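Local coordinates for peptidoglycan glycosyltransferase (Burkholderia ambifaria, PDB 5UY7), which belongs to the penicillin-binding proteins, bacterial cell-wall proteins whose transpeptidase domain is related in fold to the serine beta-lactamases, at residues N343-S347 against I348-Q352; I400-G404 against E405-V409. All coordinates share one frame; numbering follows the deposited sequence.

Contact 1. Residues N343-S347 against I348-Q352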
ATOM      1  N   ASN A 343      -6.771   7.074  15.096  1.00 20.28           N
ATOM      2  CA  ASN A 343      -8.107   6.923  14.536  1.00 22.61           C
ATOM      3  C   ASN A 343      -8.056   6.648  13.041  1.00 21.57           C
ATOM      4  O   ASN A 343      -8.878   5.884  12.523  1.00 20.83           O
ATOM      5  CB  ASN A 343      -8.960   8.150  14.837  1.00 24.54           C
ATOM      6  CG  ASN A 343      -9.698   8.009  16.154  1.00 32.09           C
ATOM      7  OD1 ASN A 343     -10.629   7.200  16.281  1.00 32.85           O
ATOM      8  ND2 ASN A 343      -9.262   8.759  17.151  1.00 33.94           N
ATOM      9  N   MET A 344      -7.101   7.254  12.329  1.00 20.58           N
ATOM     10  CA  MET A 344      -6.959   6.961  10.907  1.00 17.19           C
ATOM     11  C   MET A 344      -6.541   5.513  10.698  1.00 16.60           C
ATOM     12  O   MET A 344      -7.109   4.815   9.855  1.00 17.49           O
ATOM     13  CB  MET A 344      -5.956   7.919  10.251  1.00 15.48           C
ATOM     14  CG  MET A 344      -5.778   7.703   8.753  1.00 15.39           C
ATOM     15  SD  MET A 344      -4.514   6.459   8.346  1.00 17.13           S
ATOM     16  CE  MET A 344      -3.033   7.312   8.897  1.00 17.09           C
ATOM     17  N   TYR A 345      -5.542   5.044  11.461  1.00 17.97           N
ATOM     18  CA  TYR A 345      -5.116   3.650  11.332  1.00 17.73           C
ATOM     19  C   TYR A 345      -6.268   2.699  11.604  1.00 20.04           C
ATOM     20  O   TYR A 345      -6.395   1.649  10.959  1.00 18.92           O
ATOM     21  CB  TYR A 345      -3.979   3.334  12.301  1.00 17.18           C
ATOM     22  CG  TYR A 345      -2.682   4.027  12.009  1.00 17.20           C
ATOM     23  CD1 TYR A 345      -2.254   4.253  10.704  1.00 17.37           C
ATOM     24  CD2 TYR A 345      -1.874   4.446  13.052  1.00 23.29           C
ATOM     25  CE1 TYR A 345      -1.050   4.895  10.456  1.00 19.86           C
ATOM     26  CE2 TYR A 345      -0.689   5.070  12.816  1.00 21.78           C
ATOM     27  CZ  TYR A 345      -0.275   5.299  11.530  1.00 19.06           C
ATOM     28  OH  TYR A 345       0.924   5.944  11.339  1.00 22.18           O
ATOM     29  N   THR A 346      -7.098   3.034  12.587  1.00 19.10           N
ATOM     30  CA  THR A 346      -8.228   2.177  12.908  1.00 20.90           C
ATOM     31  C   THR A 346      -9.285   2.234  11.816  1.00 19.32           C
ATOM     32  O   THR A 346      -9.933   1.220  11.517  1.00 23.27           O
ATOM     33  CB  THR A 346      -8.800   2.587  14.260  1.00 22.90           C
ATOM     34  OG1 THR A 346      -7.820   2.318  15.267  1.00 23.52           O
ATOM     35  CG2 THR A 346     -10.065   1.804  14.582  1.00 22.52           C
ATOM     36  N   SER A 347      -9.464   3.403  11.196  1.00 18.81           N
ATOM     37  CA  SER A 347     -10.475   3.514  10.152  1.00 18.38           C
ATOM     38  C   SER A 347     -10.108   2.688   8.921  1.00 17.70           C
ATOM     39  O   SER A 347     -11.010   2.174   8.249  1.00 20.23           O
ATOM     40  CB  SER A 347     -10.716   4.981   9.778  1.00 20.29           C
ATOM     41  OG  SER A 347      -9.659   5.501   8.996  1.00 22.70           O
ATOM     42  N   ILE A 348      -8.813   2.502   8.639  1.00 21.32           N
ATOM     43  CA  ILE A 348      -8.412   1.672   7.502  1.00 20.69           C
ATOM     44  C   ILE A 348      -8.234   0.222   7.950  1.00 23.22           C
ATOM     45  O   ILE A 348      -7.680  -0.606   7.216  1.00 22.08           O
ATOM     46  CB  ILE A 348      -7.139   2.199   6.807  1.00 20.17           C
ATOM     47  CG1 ILE A 348      -5.969   2.331   7.786  1.00 18.39           C
ATOM     48  CG2 ILE A 348      -7.420   3.533   6.119  1.00 22.73           C
ATOM     49  CD1 ILE A 348      -4.606   2.548   7.115  1.00 18.70           C
ATOM     50  N   GLY A 349      -8.714  -0.100   9.149  1.00 21.96           N
ATOM     51  CA  GLY A 349      -8.821  -1.483   9.574  1.00 22.73           C
ATOM     52  C   GLY A 349      -7.588  -2.088  10.210  1.00 24.54           C
ATOM     53  O   GLY A 349      -7.557  -3.311  10.412  1.00 24.14           O
ATOM     54  N   LEU A 350      -6.574  -1.292  10.534  1.00 23.18           N
ATOM     55  CA  LEU A 350      -5.381  -1.858  11.149  1.00 20.18           C
ATOM     56  C   LEU A 350      -5.651  -2.195  12.611  1.00 21.93           C
ATOM     57  O   LEU A 350      -6.490  -1.574  13.268  1.00 24.89           O
ATOM     58  CB  LEU A 350      -4.204  -0.891  11.039  1.00 21.14           C
ATOM     59  CG  LEU A 350      -3.884  -0.429   9.618  1.00 19.03           C
ATOM     60  CD1 LEU A 350      -2.543   0.274   9.598  1.00 22.17           C
ATOM     61  CD2 LEU A 350      -3.878  -1.623   8.670  1.00 20.56           C
ATOM     62  N   GLY A 351      -4.933  -3.200  13.116  1.00 23.02           N
ATOM     63  CA  GLY A 351      -5.118  -3.659  14.483  1.00 26.25           C
ATOM     64  C   GLY A 351      -6.372  -4.473  14.709  1.00 28.90           C
ATOM     65  O   GLY A 351      -6.676  -4.813  15.862  1.00 34.08           O
ATOM     66  N   GLN A 352      -7.113  -4.783  13.653  1.00 29.05           N
ATOM     67  CA  GLN A 352      -8.384  -5.482  13.738  1.00 36.30           C
ATOM     68  C   GLN A 352      -8.359  -6.631  12.748  1.00 29.91           C
ATOM     69  O   GLN A 352      -8.026  -6.436  11.574  1.00 31.86           O
ATOM     70  CB  GLN A 352      -9.550  -4.546  13.423  1.00 40.31           C
ATOM     71  CG  GLN A 352      -9.535  -3.255  14.212  1.00 38.02           C
ATOM     72  CD  GLN A 352     -10.228  -2.134  13.475  1.00 41.54           C
ATOM     73  OE1 GLN A 352     -11.452  -2.125  13.347  1.00 42.95           O
ATOM     74  NE2 GLN A 352      -9.445  -1.185  12.970  1.00 36.87           N
TER
HETATM   75  O   HOH W   1      -7.322  -0.429  15.832  1.00 27.25           O
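The carboxamide of Gln352 is the flat group that reaches back from the end of the type II turn Gly349-Gln352 to Thr346 in the last turn of the helix, and Gln352 NE2 donates twice. Thr346 O lies in the amide plane, 2.9 Å from Gln352 NE2, and receives the N-H on a lone pair. The second N-H of Gln352 NE2 runs almost straight to Leu350 O, which also lies in the amide plane, although the donor stands above the plane of that carbonyl. Two bonds in one plane fix the rotation of the amide, and Thr346 CG2 rests 3.5 Å from Gln352 NE2. The other flat group, the Tyr345 ring, meets Leu350 obliquely, CD1 to CD1 at 4.1 Å.

These contacts decorate a Schellman motif, the classic way for a helix to stop. Gly349, at positive phi (86°), is its C-prime residue: Leu350 N bonds to Tyr345 O at 3.0 Å and Gly349 N to Thr346 O. Thr346 O is thus gripped twice, from above its plane by Gly349 and within it by Gln352. Met344 O also has two donors, Ile348 N and Ser347 OG. The chi1 of 75° at Ser347 turns its hydroxyl back toward the helix, placing Ser347 OG 2.8 Å from Met344 O. A water bridges Thr346 OG1 and Leu350 O; the same hydroxyl is bonded to Trp342 O one turn earlier.

On the apolar side, Ile348 CD1 meets Met344 SD at 4.1 Å, while Ile348 CG1 sits against Tyr345 O. Met344 and Ile348 both touch Phe275 of helix 273-282, and Tyr345 packs on Met272 and Trp372 in loops. Ile348 and Leu350 also touch helix 390-401, so the end of helix 338-347 is set against two other helices of the transpeptidase domain.

Contact 2. Residues I400-G404 against E405-V409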
ATOM      1  N   ILE A 400      -7.907   4.687  -0.782  1.00 15.33           N
ATOM      2  CA  ILE A 400      -7.322   5.680  -1.670  1.00 13.99           C
ATOM      3  C   ILE A 400      -7.867   5.507  -3.076  1.00 13.79           C
ATOM      4  O   ILE A 400      -8.089   6.485  -3.794  1.00 15.88           O
ATOM      5  CB  ILE A 400      -5.784   5.564  -1.628  1.00 13.39           C
ATOM      6  CG1 ILE A 400      -5.276   5.989  -0.246  1.00 17.03           C
ATOM      7  CG2 ILE A 400      -5.129   6.391  -2.755  1.00 16.32           C
ATOM      8  CD1 ILE A 400      -3.794   5.678  -0.036  1.00 16.81           C
ATOM      9  N   ALA A 401      -8.119   4.257  -3.480  1.00 14.19           N
ATOM     10  CA  ALA A 401      -8.604   3.992  -4.831  1.00 14.41           C
ATOM     11  C   ALA A 401     -10.045   4.440  -5.028  1.00 18.51           C
ATOM     12  O   ALA A 401     -10.384   4.983  -6.084  1.00 21.14           O
ATOM     13  CB  ALA A 401      -8.492   2.494  -5.141  1.00 15.57           C
ATOM     14  N   HIS A 402     -10.905   4.185  -4.045  1.00 16.55           N
ATOM     15  CA  HIS A 402     -12.356   4.385  -4.146  1.00 17.36           C
ATOM     16  C   HIS A 402     -12.777   5.711  -3.524  1.00 22.36           C
ATOM     17  O   HIS A 402     -13.647   5.768  -2.656  1.00 20.29           O
ATOM     18  CB  HIS A 402     -13.079   3.209  -3.487  1.00 18.35           C
ATOM     19  CG  HIS A 402     -14.556   3.150  -3.757  1.00 22.25           C
ATOM     20  ND1 HIS A 402     -15.136   2.124  -4.471  1.00 27.74           N
ATOM     21  CD2 HIS A 402     -15.573   3.968  -3.389  1.00 28.05           C
ATOM     22  CE1 HIS A 402     -16.441   2.321  -4.545  1.00 25.47           C
ATOM     23  NE2 HIS A 402     -16.732   3.432  -3.896  1.00 30.49           N
ATOM     24  N   ASP A 403     -12.124   6.798  -3.946  1.00 19.55           N
ATOM     25  CA  ASP A 403     -12.535   8.159  -3.600  1.00 21.69           C
ATOM     26  C   ASP A 403     -12.667   8.371  -2.092  1.00 18.09           C
ATOM     27  O   ASP A 403     -13.544   9.102  -1.624  1.00 19.89           O
ATOM     28  CB  ASP A 403     -13.834   8.524  -4.308  1.00 28.96           C
ATOM     29  CG  ASP A 403     -13.634   8.746  -5.791  1.00 45.78           C
ATOM     30  OD1 ASP A 403     -12.473   8.659  -6.246  1.00 45.11           O
ATOM     31  OD2 ASP A 403     -14.628   9.003  -6.498  1.00 54.59           O
ATOM     32  N   GLY A 404     -11.778   7.750  -1.327  1.00 15.57           N
ATOM     33  CA  GLY A 404     -11.741   7.961   0.104  1.00 16.69           C
ATOM     34  C   GLY A 404     -12.539   6.968   0.920  1.00 16.98           C
ATOM     35  O   GLY A 404     -12.417   6.968   2.150  1.00 18.40           O
ATOM     36  N   GLU A 405     -13.320   6.099   0.280  1.00 16.89           N
ATOM     37  CA  GLU A 405     -14.212   5.177   0.980  1.00 17.66           C
ATOM     38  C   GLU A 405     -13.618   3.777   0.917  1.00 21.21           C
ATOM     39  O   GLU A 405     -13.506   3.192  -0.166  1.00 21.93           O
ATOM     40  CB  GLU A 405     -15.608   5.205   0.371  1.00 18.92           C
ATOM     41  CG  GLU A 405     -16.600   4.348   1.159  1.00 22.33           C
ATOM     42  CD  GLU A 405     -17.995   4.378   0.570  1.00 38.29           C
ATOM     43  OE1 GLU A 405     -18.121   4.667  -0.636  1.00 33.25           O
ATOM     44  OE2 GLU A 405     -18.964   4.118   1.319  1.00 37.14           O
ATOM     45  N   MET A 406     -13.229   3.245   2.068  1.00 18.86           N
ATOM     46  CA  MET A 406     -12.684   1.894   2.120  1.00 19.34           C
ATOM     47  C   MET A 406     -13.802   0.872   1.984  1.00 23.53           C
ATOM     48  O   MET A 406     -14.801   0.921   2.707  1.00 22.50           O
ATOM     49  CB  MET A 406     -11.923   1.663   3.419  1.00 19.22           C
ATOM     50  CG  MET A 406     -11.161   0.344   3.373  1.00 21.27           C
ATOM     51  SD  MET A 406     -10.192   0.054   4.843  1.00 25.79           S
ATOM     52  CE  MET A 406     -11.458  -0.250   6.045  1.00 25.01           C
ATOM     53  N   MET A 407     -13.616  -0.075   1.086  1.00 22.55           N
ATOM     54  CA  MET A 407     -14.628  -1.058   0.751  1.00 25.35           C
ATOM     55  C   MET A 407     -14.504  -2.286   1.644  1.00 18.27           C
ATOM     56  O   MET A 407     -13.397  -2.673   2.024  1.00 22.27           O
ATOM     57  CB  MET A 407     -14.481  -1.477  -0.709  1.00 29.49           C
ATOM     58  CG  MET A 407     -14.649  -0.319  -1.673  1.00 26.95           C
ATOM     59  SD  MET A 407     -16.339   0.316  -1.574  1.00 36.03           S
ATOM     60  CE  MET A 407     -17.226  -0.943  -2.469  1.00 43.58           C
ATOM     61  N   PRO A 408     -15.619  -2.918   2.007  1.00 21.13           N
ATOM     62  CA  PRO A 408     -15.529  -4.216   2.682  1.00 23.73           C
ATOM     63  C   PRO A 408     -14.978  -5.217   1.682  1.00 24.22           C
ATOM     64  O   PRO A 408     -15.523  -5.377   0.587  1.00 27.64           O
ATOM     65  CB  PRO A 408     -16.983  -4.530   3.064  1.00 25.97           C
ATOM     66  CG  PRO A 408     -17.763  -3.268   2.777  1.00 36.45           C
ATOM     67  CD  PRO A 408     -17.012  -2.550   1.711  1.00 31.86           C
ATOM     68  N   VAL A 409     -13.877  -5.855   2.037  1.00 22.46           N
ATOM     69  CA  VAL A 409     -13.226  -6.794   1.134  1.00 19.91           C
ATOM     70  C   VAL A 409     -13.739  -8.192   1.442  1.00 23.70           C
ATOM     71  O   VAL A 409     -13.651  -8.661   2.581  1.00 27.58           O
ATOM     72  CB  VAL A 409     -11.700  -6.701   1.249  1.00 22.44           C
ATOM     73  CG1 VAL A 409     -11.050  -7.764   0.409  1.00 26.43           C
ATOM     74  CG2 VAL A 409     -11.242  -5.326   0.775  1.00 22.87           C
TER
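A type I' beta turn from His402 to Glu405 leads the chain out of helix 390-401 and into the short strand 405-406, and the side chains of His402, Glu405 and Met407 gather beside it. The turn is closed by Glu405 N, which donates to His402 O at 3.0 Å, approaching from above the carbonyl plane; the N-H...O angle is 166°. Asp403 and Gly404 occupy its two central positions, both at positive phi.

The His402 ring carries the main side-chain contact. Met407 SD lies over one face, 3.7 Å from the ring centroid and 16° off the normal, a Met-aromatic contact displaced toward the CE1 and ND1 rim. Bends along the chain fold the methionine back so that its sulfur reaches the ring, with Met407 CE 3.9 Å from His402 CE1.

As helix gives way to strand, His402 is the first residue to leave helical angles, and strand 405-406 then pairs antiparallel with strand 423-424, Met406 bonding to Thr423 through the backbone. Glu405 extends in the same direction as the imidazole, its carboxylate plane turned 73° from the ring. This leaves Glu405 OE1 3.8 Å from His402 NE2. The polar partner of the ring lies outside the turn: His402 ND1 is hydrogen-bonded to Val230 O, which probably limits the ring's rotation, while Glu405 OE2 makes a weak bond to Gly422 N. At the start of the side chain, His402 CB comes within 3.3 Å of Glu405 O. Beyond the strand, Met407 N is held by Thr398 OG1 of helix 390-401, and the Met407 side chain also touches Ile420.

In the fold
Both contacts mark the end of a helix in the same transpeptidase domain, but each helix stops differently. Contact 1 is buried; its helix ends in a loop, with two carbonyls each accepting two hydrogen bonds, backed by aliphatic and aromatic packing. Contact 2 is only partly buried, with an exposed aspartate in its turn, and passes into a small two-stranded sheet; its chief side-chain contact is a sulfur over an imidazole, where contact 1 relies on an amide bonded to carbonyls. Helix 390-401, which contact 2 ends, also packs against contact 1, and Phe275 meets Met344 and Ile348 of contact 1 and Ile400 of the segment 400-404. Met406 packs against contact 1, its CE 3.3 Å from Ser347 O.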